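Local coordinates for malonyl Coa-acyl carrier protein transacylase (Vibrio cholerae, PDB 3HJV), which probably transfers the malonyl group from malonyl-CoA to the acyl carrier protein, supplying the extender unit for bacterial fatty acid synthesis, at residues A74-W79 with L104-V109. Numbering follows the deposited sequence.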
loop_
_atom_site.group_PDB
_atom_site.type_symbol
_atom_site.label_atom_id
_atom_site.label_comp_id
_atom_site.label_asym_id
_atom_site.label_seq_id
_atom_site.Cartn_x
_atom_site.Cartn_y
_atom_site.Cartn_z
ATOM N N ALA A 74 2.012 15.163 -3.719
ATOM C CA ALA A 74 3.306 14.536 -3.987
ATOM C C ALA A 74 3.764 14.779 -5.434
ATOM O O ALA A 74 4.900 15.220 -5.680
ATOM C CB ALA A 74 3.256 13.034 -3.693
ATOM N N SER A 75 2.873 14.532 -6.387
ATOM C CA SER A 75 3.226 14.648 -7.801
ATOM C C SER A 75 3.494 16.090 -8.206
ATOM O O SER A 75 4.412 16.374 -8.963
ATOM C CB SER A 75 2.143 14.033 -8.680
ATOM O OG SER A 75 2.254 12.607 -8.630
ATOM N N VAL A 76 2.662 17.005 -7.716
ATOM C CA VAL A 76 2.818 18.411 -8.039
ATOM C C VAL A 76 4.119 18.956 -7.410
ATOM O O VAL A 76 4.819 19.783 -8.013
ATOM C CB VAL A 76 1.598 19.223 -7.574
ATOM C CG1 VAL A 76 1.906 20.706 -7.680
ATOM C CG2 VAL A 76 0.384 18.860 -8.392
ATOM N N ALA A 77 4.443 18.480 -6.210
ATOM C CA ALA A 77 5.682 18.851 -5.549
ATOM C C ALA A 77 6.882 18.500 -6.415
ATOM O O ALA A 77 7.809 19.305 -6.563
ATOM C CB ALA A 77 5.817 18.146 -4.171
ATOM N N ILE A 78 6.866 17.282 -6.955
ATOM C CA ILE A 78 7.969 16.793 -7.794
ATOM C C ILE A 78 8.018 17.635 -9.069
ATOM O O ILE A 78 9.095 18.041 -9.510
ATOM C CB ILE A 78 7.847 15.297 -8.143
ATOM C CG1 ILE A 78 7.854 14.428 -6.882
ATOM C CG2 ILE A 78 9.008 14.874 -9.035
ATOM C CD1 ILE A 78 7.316 13.017 -7.073
ATOM N N TRP A 79 6.851 17.931 -9.644
ATOM C CA TRP A 79 6.779 18.767 -10.836
ATOM C C TRP A 79 7.412 20.139 -10.611
ATOM O O TRP A 79 8.121 20.665 -11.477
ATOM C CB TRP A 79 5.314 18.904 -11.278
ATOM C CG TRP A 79 5.124 19.822 -12.439
ATOM C CD1 TRP A 79 4.778 21.126 -12.390
ATOM C CD2 TRP A 79 5.226 19.482 -13.823
ATOM N NE1 TRP A 79 4.672 21.642 -13.661
ATOM C CE2 TRP A 79 4.950 20.647 -14.560
ATOM C CE3 TRP A 79 5.494 18.293 -14.512
ATOM C CZ2 TRP A 79 4.944 20.665 -15.958
ATOM C CZ3 TRP A 79 5.506 18.311 -15.907
ATOM C CH2 TRP A 79 5.221 19.491 -16.609
ATOM N N LEU A 104 -3.515 17.442 -14.924
ATOM C CA LEU A 104 -4.244 18.652 -15.222
ATOM C C LEU A 104 -3.702 19.846 -14.437
ATOM O O LEU A 104 -3.641 20.947 -14.952
ATOM C CB LEU A 104 -5.752 18.444 -15.024
ATOM C CG LEU A 104 -6.443 17.518 -16.042
ATOM C CD1 LEU A 104 -7.905 17.228 -15.629
ATOM C CD2 LEU A 104 -6.364 18.143 -17.460
ATOM N N VAL A 105 -3.267 19.634 -13.202
ATOM C CA VAL A 105 -2.645 20.728 -12.437
ATOM C C VAL A 105 -1.312 21.103 -13.087
ATOM O O VAL A 105 -1.011 22.273 -13.325
ATOM C CB VAL A 105 -2.422 20.324 -10.955
ATOM C CG1 VAL A 105 -1.592 21.373 -10.229
ATOM C CG2 VAL A 105 -3.756 20.141 -10.235
ATOM N N CYS A 106 -0.504 20.101 -13.429
ATOM C CA CYS A 106 0.797 20.363 -14.030
ATOM C C CYS A 106 0.696 21.012 -15.407
ATOM O O CYS A 106 1.572 21.806 -15.821
ATOM C CB CYS A 106 1.637 19.088 -14.067
ATOM S SG CYS A 106 2.081 18.444 -12.405
ATOM N N ALA A 107 -0.378 20.699 -16.140
ATOM C CA ALA A 107 -0.630 21.310 -17.461
ATOM C C ALA A 107 -1.258 22.710 -17.367
ATOM O O ALA A 107 -1.581 23.323 -18.393
ATOM C CB ALA A 107 -1.518 20.395 -18.281
ATOM N N GLY A 108 -1.459 23.186 -16.142
ATOM C CA GLY A 108 -2.035 24.516 -15.913
ATOM C C GLY A 108 -3.535 24.620 -16.101
ATOM O O GLY A 108 -4.058 25.731 -16.232
ATOM N N VAL A 109 -4.231 23.483 -16.125
ATOM C CA VAL A 109 -5.681 23.473 -16.303
ATOM C C VAL A 109 -6.449 23.828 -15.041
ATOM O O VAL A 109 -7.394 24.611 -15.091
ATOM C CB VAL A 109 -6.160 22.102 -16.815
ATOM C CG1 VAL A 109 -7.708 22.081 -16.920
ATOM C CG2 VAL A 109 -5.496 21.804 -18.167
#
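Trp79 sends CG anti to its own backbone N, while Cys106 turns SG back beside its backbone N (chi1 -65°), and between them these rotations lay the thiol over one face of the indole. The result is a Cys sulfur-aromatic contact joining two helices of the acyl transferase domain, 64-84 and the last turn of 98-106. Cys106 SG stands 3.7 Å from the centroid of the five-membered ring of Trp79, 27° off the ring normal. Cys106 SG comes closest to Trp79 CG, at 3.3 Å, so the sulfur sits toward the root of the ring, near CB of Trp79. Cys106 CB adds a CH-pi contact on the same face: it is also 3.7 Å from the centroid of the five-membered ring of Trp79, but only 13° off the normal. The whole CB-SG arm therefore lies on the indole, and the backbone O of Cys106 reaches the benzo side near CZ2 of Trp79.

One turn earlier on helix 64-84, Val76 extends the seam with plain methyl packing. Val76 CG2 meets Val105 CG1 at 3.7 Å, the two side chains crossing at about a right angle, and Phe112 of helix 112-128 touches both valines. Ile11 of strand 9-13 meets Trp79, and Phe13 of the same strand meets Cys106, which ties the pair to the parallel sheet of this domain. No hydrogen bond spans the two segments; dispersion and the sulfur-ring contact carry a buried interface.

Just beyond Cys106 the helix ends in a Schellman motif, with Gly108 at positive phi. Gly108 N bonds back to Val105 O at 3.0 Å, and Val109 N reaches Leu104 O at 2.9 Å.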